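Local coordinates for EF0056 (Enterococcus faecalis, PDB 6ORI), which is of no established function but, as an enterococcal surface protein with immunoglobulin-like domains and bound calcium, is probably linked to biofilm formation, at residues 84-88 / 97-101; 164-170 / 184-190; 238-244 / 342-348. All coordinates share one frame. Where two conformers were deposited one is given. Residue numbers count along the deposited sequence, not the author numbering.

Interaction 1 (84-88 / 97-101); sequences KIQVD and RRTFV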
loop_
_atom_site.group_PDB
_atom_site.type_symbol
_atom_site.label_atom_id
_atom_site.label_comp_id
_atom_site.label_asym_id
_atom_site.label_seq_id
_atom_site.Cartn_x
_atom_site.Cartn_y
_atom_site.Cartn_z
ATOM N N LYS A 84 -21.772 9.713 -0.813
ATOM C CA LYS A 84 -20.970 10.849 -0.410
ATOM C C LYS A 84 -19.678 10.363 0.237
ATOM O O LYS A 84 -19.680 9.326 0.892
ATOM C CB LYS A 84 -21.829 11.664 0.592
ATOM C CG LYS A 84 -21.162 12.723 1.440
ATOM C CD LYS A 84 -22.191 13.366 2.429
ATOM C CE LYS A 84 -22.938 12.353 3.344
ATOM N NZ LYS A 84 -23.876 12.981 4.381
ATOM N N ILE A 85 -18.589 11.107 0.042
ATOM C CA ILE A 85 -17.326 10.854 0.746
ATOM C C ILE A 85 -16.830 12.200 1.252
ATOM O O ILE A 85 -16.739 13.164 0.477
ATOM C CB ILE A 85 -16.269 10.231 -0.170
ATOM C CG1 ILE A 85 -16.809 8.975 -0.857
ATOM C CG2 ILE A 85 -15.017 9.957 0.638
ATOM C CD1 ILE A 85 -15.801 8.288 -1.745
ATOM N N GLN A 86 -16.519 12.274 2.547
ATOM C CA GLN A 86 -15.988 13.490 3.153
ATOM C C GLN A 86 -14.845 13.142 4.088
ATOM O O GLN A 86 -14.697 11.989 4.507
ATOM C CB GLN A 86 -17.052 14.243 3.962
ATOM C CG GLN A 86 -18.227 14.758 3.159
ATOM C CD GLN A 86 -19.157 15.575 4.019
ATOM O OE1 GLN A 86 -18.985 15.632 5.233
ATOM N NE2 GLN A 86 -20.117 16.251 3.398
ATOM N N VAL A 87 -14.018 14.139 4.403
ATOM C CA VAL A 87 -12.891 13.969 5.318
ATOM C C VAL A 87 -12.515 15.338 5.850
ATOM O O VAL A 87 -12.743 16.333 5.174
ATOM C CB VAL A 87 -11.692 13.294 4.604
ATOM C CG1 VAL A 87 -11.072 14.210 3.560
ATOM C CG2 VAL A 87 -10.639 12.866 5.594
ATOM N N ASP A 88 -11.939 15.398 7.048
ATOM C CA ASP A 88 -11.460 16.658 7.584
ATOM C C ASP A 88 -10.046 16.909 7.073
ATOM O O ASP A 88 -9.277 15.973 6.911
ATOM C CB ASP A 88 -11.443 16.636 9.103
ATOM C CG ASP A 88 -12.813 16.646 9.729
ATOM O OD1 ASP A 88 -13.809 16.972 9.044
ATOM O OD2 ASP A 88 -12.879 16.350 10.947
ATOM N N ARG A 97 -14.514 20.914 6.883
ATOM C CA ARG A 97 -14.604 19.547 6.347
ATOM C C ARG A 97 -14.669 19.586 4.827
ATOM O O ARG A 97 -15.313 20.439 4.230
ATOM C CB ARG A 97 -15.831 18.869 6.926
ATOM C CG ARG A 97 -15.977 17.422 6.629
ATOM C CD ARG A 97 -16.954 16.803 7.612
ATOM N NE ARG A 97 -17.223 15.414 7.325
ATOM C CZ ARG A 97 -16.450 14.406 7.713
ATOM N NH1 ARG A 97 -15.335 14.628 8.389
ATOM N NH2 ARG A 97 -16.783 13.187 7.406
ATOM N N ARG A 98 -13.960 18.655 4.198
ATOM C CA ARG A 98 -13.886 18.587 2.741
ATOM C C ARG A 98 -14.744 17.470 2.185
ATOM O O ARG A 98 -14.964 16.453 2.831
ATOM C CB ARG A 98 -12.462 18.344 2.263
ATOM C CG ARG A 98 -11.425 19.261 2.849
ATOM C CD ARG A 98 -11.704 20.719 2.635
ATOM N NE ARG A 98 -10.490 21.476 2.952
ATOM C CZ ARG A 98 -10.436 22.748 3.323
ATOM N NH1 ARG A 98 -11.545 23.463 3.442
ATOM N NH2 ARG A 98 -9.262 23.313 3.564
ATOM N N THR A 99 -15.215 17.681 0.951
ATOM C CA THR A 99 -15.939 16.675 0.192
ATOM C C THR A 99 -15.049 16.145 -0.907
ATOM O O THR A 99 -14.360 16.905 -1.581
ATOM C CB THR A 99 -17.223 17.281 -0.386
ATOM O OG1 THR A 99 -18.095 17.597 0.706
ATOM C CG2 THR A 99 -17.951 16.288 -1.287
ATOM N N PHE A 100 -15.011 14.833 -1.058
ATOM C CA PHE A 100 -14.363 14.203 -2.206
ATOM C C PHE A 100 -15.388 14.270 -3.351
ATOM O O PHE A 100 -16.492 13.760 -3.199
ATOM C CB PHE A 100 -14.059 12.743 -1.885
ATOM C CG PHE A 100 -12.666 12.444 -1.444
ATOM C CD1 PHE A 100 -11.705 12.168 -2.387
ATOM C CD2 PHE A 100 -12.317 12.345 -0.101
ATOM C CE1 PHE A 100 -10.404 11.826 -2.030
ATOM C CE2 PHE A 100 -11.000 11.996 0.251
ATOM C CZ PHE A 100 -10.068 11.752 -0.716
ATOM N N VAL A 101 -15.059 14.898 -4.463
ATOM C CA VAL A 101 -15.996 15.108 -5.568
ATOM C C VAL A 101 -15.897 13.973 -6.550
ATOM O O VAL A 101 -14.797 13.612 -6.974
ATOM C CB VAL A 101 -15.669 16.449 -6.273
ATOM C CG1 VAL A 101 -16.469 16.629 -7.558
ATOM C CG2 VAL A 101 -15.900 17.602 -5.326
HETATM O O HOH W 1 -18.879 12.874 -2.231
#

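Interaction 2 (164-170 / 184-190); sequences RLMYRIY and IESTGYF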
loop_
_atom_site.group_PDB
_atom_site.type_symbol
_atom_site.label_atom_id
_atom_site.label_comp_id
_atom_site.label_asym_id
_atom_site.label_seq_id
_atom_site.Cartn_x
_atom_site.Cartn_y
_atom_site.Cartn_z
ATOM N N ARG A 164 -11.157 -9.445 -4.260
ATOM C CA ARG A 164 -11.150 -8.536 -3.120
ATOM C C ARG A 164 -11.605 -7.134 -3.545
ATOM O O ARG A 164 -11.452 -6.753 -4.694
ATOM C CB ARG A 164 -9.758 -8.474 -2.490
ATOM C CG ARG A 164 -9.191 -9.834 -2.053
ATOM C CD ARG A 164 -10.129 -10.567 -1.119
ATOM N NE ARG A 164 -10.573 -9.765 0.018
ATOM C CZ ARG A 164 -10.278 -9.989 1.303
ATOM N NH1 ARG A 164 -10.773 -9.166 2.236
ATOM N NH2 ARG A 164 -9.493 -11.012 1.663
ATOM N N LEU A 165 -12.157 -6.395 -2.595
ATOM C CA LEU A 165 -12.656 -5.037 -2.829
ATOM C C LEU A 165 -11.507 -4.062 -2.783
ATOM O O LEU A 165 -10.949 -3.789 -1.726
ATOM C CB LEU A 165 -13.691 -4.634 -1.786
ATOM C CG LEU A 165 -14.985 -5.456 -1.767
ATOM C CD1 LEU A 165 -15.734 -5.186 -0.455
ATOM C CD2 LEU A 165 -15.861 -5.167 -2.974
ATOM N N MET A 166 -11.155 -3.539 -3.938
ATOM C CA MET A 166 -9.990 -2.703 -4.044
ATOM C C MET A 166 -10.219 -1.234 -3.775
ATOM O O MET A 166 -11.349 -0.716 -3.842
ATOM C CB MET A 166 -9.371 -2.878 -5.421
ATOM C CG MET A 166 -10.147 -2.263 -6.566
ATOM S SD MET A 166 -9.908 -0.486 -6.850
ATOM C CE MET A 166 -8.260 -0.501 -7.502
ATOM N N TYR A 167 -9.118 -0.560 -3.469
ATOM C CA TYR A 167 -9.050 0.895 -3.521
ATOM C C TYR A 167 -7.688 1.281 -4.083
ATOM O O TYR A 167 -6.730 0.514 -3.981
ATOM C CB TYR A 167 -9.262 1.523 -2.154
ATOM C CG TYR A 167 -8.320 1.081 -1.067
ATOM C CD1 TYR A 167 -7.027 1.576 -0.976
ATOM C CD2 TYR A 167 -8.748 0.193 -0.097
ATOM C CE1 TYR A 167 -6.180 1.146 0.055
ATOM C CE2 TYR A 167 -7.931 -0.214 0.930
ATOM C CZ TYR A 167 -6.663 0.270 1.005
ATOM O OH TYR A 167 -5.875 -0.167 2.050
ATOM N N ARG A 168 -7.614 2.453 -4.706
ATOM C CA ARG A 168 -6.346 3.036 -5.141
ATOM C C ARG A 168 -6.364 4.517 -4.832
ATOM O O ARG A 168 -7.300 5.218 -5.232
ATOM C CB ARG A 168 -6.134 2.807 -6.640
ATOM C CG ARG A 168 -4.856 3.447 -7.219
ATOM C CD ARG A 168 -4.900 3.516 -8.742
ATOM N NE ARG A 168 -3.591 3.735 -9.337
ATOM C CZ ARG A 168 -3.380 4.224 -10.556
ATOM N NH1 ARG A 168 -4.381 4.601 -11.335
ATOM N NH2 ARG A 168 -2.135 4.333 -10.992
ATOM N N ILE A 169 -5.357 5.017 -4.124
ATOM C CA ILE A 169 -5.196 6.439 -3.902
ATOM C C ILE A 169 -3.920 6.907 -4.600
ATOM O O ILE A 169 -2.909 6.195 -4.623
ATOM C CB ILE A 169 -5.228 6.778 -2.399
ATOM C CG1 ILE A 169 -5.409 8.287 -2.195
ATOM C CG2 ILE A 169 -3.988 6.240 -1.688
ATOM C CD1 ILE A 169 -5.682 8.687 -0.762
ATOM N N TYR A 170 -3.980 8.062 -5.243
ATOM C CA TYR A 170 -2.848 8.536 -6.018
ATOM C C TYR A 170 -2.906 10.036 -6.183
ATOM O O TYR A 170 -3.911 10.662 -5.886
ATOM C CB TYR A 170 -2.761 7.822 -7.377
ATOM C CG TYR A 170 -3.975 7.904 -8.281
ATOM C CD1 TYR A 170 -5.117 7.140 -8.024
ATOM C CD2 TYR A 170 -3.960 8.674 -9.435
ATOM C CE1 TYR A 170 -6.218 7.190 -8.877
ATOM C CE2 TYR A 170 -5.059 8.723 -10.283
ATOM C CZ TYR A 170 -6.172 7.963 -9.989
ATOM O OH TYR A 170 -7.276 7.958 -10.808
ATOM N N ILE A 184 3.779 7.847 -5.798
ATOM C CA ILE A 184 2.798 8.424 -4.877
ATOM C C ILE A 184 1.440 7.849 -5.260
ATOM O O ILE A 184 0.523 8.550 -5.711
ATOM C CB ILE A 184 2.822 9.955 -4.913
ATOM C CG1 ILE A 184 4.263 10.462 -4.784
ATOM C CG2 ILE A 184 1.969 10.540 -3.784
ATOM C CD1 ILE A 184 4.991 10.018 -3.516
ATOM N N GLU A 185 1.386 6.527 -5.153
ATOM C CA GLU A 185 0.179 5.772 -5.377
ATOM C C GLU A 185 0.190 4.523 -4.513
ATOM O O GLU A 185 1.246 3.903 -4.289
ATOM C CB GLU A 185 0.003 5.392 -6.837
ATOM C CG GLU A 185 0.971 4.433 -7.419
ATOM C CD GLU A 185 0.529 4.000 -8.798
ATOM O OE1 GLU A 185 -0.459 3.232 -8.907
ATOM O OE2 GLU A 185 1.154 4.447 -9.777
ATOM N N SER A 186 -0.976 4.141 -4.038
ATOM C CA SER A 186 -1.111 2.964 -3.218
ATOM C C SER A 186 -2.400 2.275 -3.572
ATOM O O SER A 186 -3.448 2.913 -3.633
ATOM C CB SER A 186 -1.097 3.382 -1.768
ATOM O OG SER A 186 -1.146 2.240 -0.938
ATOM N N THR A 187 -2.321 0.966 -3.816
ATOM C CA THR A 187 -3.470 0.126 -4.158
ATOM C C THR A 187 -3.580 -0.989 -3.133
ATOM O O THR A 187 -2.609 -1.760 -2.967
ATOM C CB THR A 187 -3.321 -0.482 -5.558
ATOM O OG1 THR A 187 -3.276 0.558 -6.540
ATOM C CG2 THR A 187 -4.486 -1.432 -5.889
ATOM N N GLY A 188 -4.735 -1.077 -2.462
ATOM C CA GLY A 188 -4.963 -2.054 -1.409
ATOM C C GLY A 188 -6.367 -2.611 -1.487
ATOM O O GLY A 188 -7.031 -2.426 -2.495
ATOM N N TYR A 189 -6.775 -3.325 -0.447
ATOM C CA TYR A 189 -8.104 -3.899 -0.391
ATOM C C TYR A 189 -8.740 -3.741 0.956
ATOM O O TYR A 189 -8.061 -3.655 1.971
ATOM C CB TYR A 189 -8.137 -5.366 -0.857
ATOM C CG TYR A 189 -7.423 -6.336 0.063
ATOM C CD1 TYR A 189 -6.043 -6.511 -0.000
ATOM C CD2 TYR A 189 -8.120 -7.065 1.003
ATOM C CE1 TYR A 189 -5.399 -7.392 0.850
ATOM C CE2 TYR A 189 -7.487 -7.946 1.854
ATOM C CZ TYR A 189 -6.133 -8.105 1.768
ATOM O OH TYR A 189 -5.508 -8.988 2.635
ATOM N N PHE A 190 -10.062 -3.630 0.976
ATOM C CA PHE A 190 -10.799 -3.557 2.219
ATOM C C PHE A 190 -10.826 -4.891 2.931
ATOM O O PHE A 190 -11.133 -5.912 2.335
ATOM C CB PHE A 190 -12.245 -3.087 1.950
ATOM C CG PHE A 190 -12.366 -1.655 1.471
ATOM C CD1 PHE A 190 -12.458 -0.617 2.367
ATOM C CD2 PHE A 190 -12.431 -1.371 0.110
ATOM C CE1 PHE A 190 -12.582 0.690 1.908
ATOM C CE2 PHE A 190 -12.574 -0.065 -0.337
ATOM C CZ PHE A 190 -12.663 0.953 0.576
HETATM O O HOH W 2 -12.043 -7.226 0.223
HETATM O O HOH W 3 -7.081 -1.939 4.019
#

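Interaction 3 (238-244 / 342-348); sequences GAIILDH and VRYVLQL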
loop_
_atom_site.group_PDB
_atom_site.type_symbol
_atom_site.label_atom_id
_atom_site.label_comp_id
_atom_site.label_asym_id
_atom_site.label_seq_id
_atom_site.Cartn_x
_atom_site.Cartn_y
_atom_site.Cartn_z
ATOM N N GLY A 238 10.305 -13.064 -14.963
ATOM C CA GLY A 238 9.767 -11.940 -14.237
ATOM C C GLY A 238 9.533 -12.277 -12.778
ATOM O O GLY A 238 9.881 -13.341 -12.260
ATOM N N ALA A 239 8.960 -11.322 -12.079
ATOM C CA ALA A 239 8.834 -11.426 -10.641
ATOM C C ALA A 239 7.641 -10.655 -10.150
ATOM O O ALA A 239 7.224 -9.671 -10.768
ATOM C CB ALA A 239 10.076 -10.902 -9.988
ATOM N N ILE A 240 7.070 -11.094 -9.045
ATOM C CA ILE A 240 6.137 -10.256 -8.324
ATOM C C ILE A 240 6.915 -9.503 -7.261
ATOM O O ILE A 240 7.629 -10.109 -6.458
ATOM C CB ILE A 240 4.991 -11.052 -7.700
ATOM C CG1 ILE A 240 4.173 -11.737 -8.798
ATOM C CG2 ILE A 240 4.113 -10.128 -6.844
ATOM C CD1 ILE A 240 3.220 -12.799 -8.278
ATOM N N ILE A 241 6.803 -8.181 -7.299
ATOM C CA ILE A 241 7.492 -7.292 -6.376
ATOM C C ILE A 241 6.540 -6.863 -5.295
ATOM O O ILE A 241 5.433 -6.416 -5.577
ATOM C CB ILE A 241 7.985 -6.003 -7.074
ATOM C CG1 ILE A 241 8.658 -6.299 -8.418
ATOM C CG2 ILE A 241 8.923 -5.213 -6.170
ATOM C CD1 ILE A 241 9.800 -7.249 -8.345
ATOM N N LEU A 242 6.957 -7.011 -4.050
ATOM C CA LEU A 242 6.216 -6.539 -2.884
ATOM C C LEU A 242 6.958 -5.346 -2.343
ATOM O O LEU A 242 8.131 -5.456 -1.950
ATOM C CB LEU A 242 6.133 -7.577 -1.774
ATOM C CG LEU A 242 5.682 -8.971 -2.139
ATOM C CD1 LEU A 242 5.616 -9.864 -0.885
ATOM C CD2 LEU A 242 4.342 -8.889 -2.821
ATOM N N ASP A 243 6.297 -4.206 -2.311
ATOM C CA ASP A 243 6.841 -3.018 -1.685
ATOM C C ASP A 243 6.108 -2.800 -0.371
ATOM O O ASP A 243 4.918 -2.441 -0.359
ATOM C CB ASP A 243 6.727 -1.809 -2.610
ATOM C CG ASP A 243 7.803 -1.806 -3.701
ATOM O OD1 ASP A 243 8.723 -2.640 -3.636
ATOM O OD2 ASP A 243 7.741 -0.962 -4.611
ATOM N N HIS A 244 6.798 -3.107 0.717
ATOM C CA HIS A 244 6.273 -2.924 2.056
ATOM C C HIS A 244 6.665 -1.529 2.499
ATOM O O HIS A 244 7.840 -1.240 2.715
ATOM C CB HIS A 244 6.861 -3.994 2.981
ATOM C CG HIS A 244 6.411 -3.885 4.406
ATOM N ND1 HIS A 244 7.170 -4.371 5.457
ATOM C CD2 HIS A 244 5.268 -3.410 4.954
ATOM C CE1 HIS A 244 6.523 -4.164 6.586
ATOM N NE2 HIS A 244 5.372 -3.567 6.309
ATOM N N VAL A 342 10.618 -1.399 2.100
ATOM C CA VAL A 342 11.324 -2.685 2.099
ATOM C C VAL A 342 10.786 -3.414 0.895
ATOM O O VAL A 342 9.582 -3.572 0.763
ATOM C CB VAL A 342 11.024 -3.470 3.394
ATOM C CG1 VAL A 342 11.733 -4.821 3.394
ATOM C CG2 VAL A 342 11.439 -2.642 4.622
ATOM N N ARG A 343 11.668 -3.856 0.011
ATOM C CA ARG A 343 11.243 -4.471 -1.239
ATOM C C ARG A 343 11.603 -5.953 -1.267
ATOM O O ARG A 343 12.760 -6.333 -0.991
ATOM C CB ARG A 343 11.868 -3.720 -2.421
ATOM C CG ARG A 343 11.648 -4.423 -3.747
ATOM C CD ARG A 343 12.000 -3.503 -4.887
ATOM N NE ARG A 343 11.090 -2.363 -4.911
ATOM C CZ ARG A 343 11.360 -1.161 -5.410
ATOM N NH1 ARG A 343 12.537 -0.899 -5.939
ATOM N NH2 ARG A 343 10.443 -0.200 -5.344
ATOM N N TYR A 344 10.634 -6.787 -1.639
ATOM C CA TYR A 344 10.843 -8.208 -1.842
ATOM C C TYR A 344 10.584 -8.554 -3.293
ATOM O O TYR A 344 9.564 -8.139 -3.892
ATOM C CB TYR A 344 9.918 -9.013 -0.927
ATOM C CG TYR A 344 10.092 -8.678 0.527
ATOM C CD1 TYR A 344 11.243 -9.059 1.207
ATOM C CD2 TYR A 344 9.108 -8.015 1.238
ATOM C CE1 TYR A 344 11.431 -8.770 2.503
ATOM C CE2 TYR A 344 9.289 -7.711 2.577
ATOM C CZ TYR A 344 10.442 -8.112 3.203
ATOM O OH TYR A 344 10.703 -7.864 4.518
ATOM N N VAL A 345 11.514 -9.280 -3.894
ATOM C CA VAL A 345 11.427 -9.684 -5.288
ATOM C C VAL A 345 11.191 -11.197 -5.346
ATOM O O VAL A 345 12.083 -11.975 -4.993
ATOM C CB VAL A 345 12.712 -9.315 -6.028
ATOM C CG1 VAL A 345 12.619 -9.725 -7.472
ATOM C CG2 VAL A 345 13.021 -7.826 -5.907
ATOM N N LEU A 346 10.007 -11.602 -5.785
ATOM C CA LEU A 346 9.609 -13.010 -5.836
ATOM C C LEU A 346 9.782 -13.469 -7.261
ATOM O O LEU A 346 8.931 -13.211 -8.101
ATOM C CB LEU A 346 8.137 -13.174 -5.420
ATOM C CG LEU A 346 7.682 -12.484 -4.125
ATOM C CD1 LEU A 346 6.215 -12.732 -3.869
ATOM C CD2 LEU A 346 8.482 -12.981 -2.959
ATOM N N GLN A 347 10.884 -14.136 -7.544
ATOM C CA GLN A 347 11.154 -14.610 -8.888
ATOM C C GLN A 347 10.245 -15.772 -9.226
ATOM O O GLN A 347 10.110 -16.708 -8.454
ATOM C CB GLN A 347 12.611 -15.031 -9.002
ATOM C CG GLN A 347 13.589 -13.916 -8.618
ATOM C CD GLN A 347 14.989 -14.163 -9.125
ATOM O OE1 GLN A 347 15.413 -15.310 -9.276
ATOM N NE2 GLN A 347 15.719 -13.086 -9.397
ATOM N N LEU A 348 9.575 -15.692 -10.365
ATOM C CA LEU A 348 8.682 -16.759 -10.782
ATOM C C LEU A 348 9.442 -17.872 -11.493
ATOM O O LEU A 348 10.417 -17.632 -12.184
ATOM C CB LEU A 348 7.611 -16.196 -11.705
ATOM C CG LEU A 348 6.733 -15.109 -11.088
ATOM C CD1 LEU A 348 5.822 -14.552 -12.156
ATOM C CD2 LEU A 348 5.947 -15.612 -9.911
HETATM O O HOH W 4 11.880 -15.247 -12.917
HETATM O O HOH W 5 8.829 -6.646 6.012
#

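Interaction 1 (84-88 / 97-101)
Phe-100 brings its ring into contact with two branched side chains of the neighbouring strand: its CD2 is 3.7 Å from CG2 of Ile-85, and its CE2 is 4.0 Å from CG1 of Val-87. Trp-114 and Val-116 of strand 113-117, and Phe-53 of strand 50-59, extend this apolar layer, which suits flat and beta-branched residues. In this antiparallel hairpin Val-87 and Arg-98 are a hydrogen-bonded pair (Val-87 N to Arg-98 O 3.0 Å, Arg-98 N to Val-87 O 2.8 Å), and Phe-100 N reaches Ile-85 O at 2.9 Å. Water 1 bridges Ile-85 N and Phe-100 O. Arg-97 serves two residues of the facing segment: NE donates to OE1 of Gln-86 (2.7 Å), while NH1 forms a salt bridge with OD1 of Asp-88 (2.9 Å) and also bonds to Asn-139 O. Thus Ile-85, Val-87 and Phe-100 are buried together, Arg-98 starts beside Val-87 but leads away to Gly-124 O, and Gln-86, Arg-97 and Asp-88 form a polar network.

Interaction 2 (164-170 / 184-190)
These are neighbouring antiparallel strands, 166-170 and 184-189, of the N-terminal ten-stranded sheet, consistent with an immunoglobulin-like domain. They satisfy much of each other's backbone. Tyr-167 and Gly-188 exchange two bonds, N to O 3.0 Å each way, and Ile-169 and Ser-186 two more at 2.9 Å; Phe-190 N adds a bond to Leu-165 O (2.8 Å). Met-166 N donates to Asp-75 OD2, the backbone of Arg-168 is hydrogen-bonded to that of Gln-73, and Thr-187 N donates to the Asn-217 side chain. Arg-168 is long enough to reach along the sheet: its NE (3.2 Å) and NH2 (2.9 Å) both donate to OE1 of Glu-185 in a salt bridge, and NH1 goes to Glu-21 O. Tyr-170 OH is bonded to Glu-21 OE1 and Tyr-189 OH to Thr-395 OG1. Arg-164 spends NH1 chiefly on a salt bridge to Asp-195, with a weak bond to Phe-190 O (3.3 Å). Its backbone N donates to Asp-374, a calcium ligand. Water 2 links Arg-164 NE and Leu-165 N to Phe-190 O. Gly-188 lies under the Tyr-167 ring, where a CB would clash with the hydroxyl. That ring turns its edge to the face of Phe-190, centroids 5.2 Å apart, while water 3 lies 2.9 Å from Tyr-167 OH and donates to Tyr-189 O at 2.8 Å.

Interaction 3 (238-244 / 342-348)
Strands 239-244 and 342-348 run antiparallel, their axes 4.6 Å apart at closest and their directions 164° apart. Three hydrogen-bonded pairs follow in turn: Ile-240 with Leu-346, Leu-242 with Tyr-344, and His-244 with Val-342, whose two N to O distances are both 2.8 Å. Beyond them Leu-348 N donates to Gly-238 O (3.0 Å); Gly-238 has a positive phi of 75°, which a residue without a side chain adopts easily. One face carries Ile-240, Leu-242, His-244, Val-342, Tyr-344 and Leu-346, with CG of Leu-242 4.2 Å from CD1 of Leu-346; Phe-377 covers these two leucines, so large apolar groups fit here. At the end of that face water 5 lies between His-244 ND1 (2.9 Å) and Tyr-344 OH (2.7 Å), and His-244 NE2 donates to Thr-392 O. On the other face Ile-241 and Val-345 pack under Phe-296, and a two-pronged salt bridge joins Arg-343 NE to Asp-243 OD1 (2.7 Å) and NH2 to OD2 (2.9 Å). These two interior strands of a five-stranded antiparallel sheet, packed against strand 375-382 of a four-stranded one, are typical of a beta sandwich, consistent with an immunoglobulin-like domain.

How the interactions relate
From the N terminus the three contacts come in series, none enclosing or crossing another. Interaction 1 closes a short loop of eight residues between adjacent hairpin strands at one periphery of the fold. Interaction 2 closes a loop of 13 residues in the same ten-stranded sheet; its centre lies about 18 Å from that of interaction 1 and close to the middle of the chain. Interaction 3 bridges 97 residues, joining strands far apart in sequence but adjacent in the five-stranded sheet. Its centre is about 18 Å from that of interaction 2 and about 35 Å from that of interaction 1, on the opposite side of the chain's centre. Asn-217, on strand 211-221, contacts both interactions 2 and 3, tying the two sheets together.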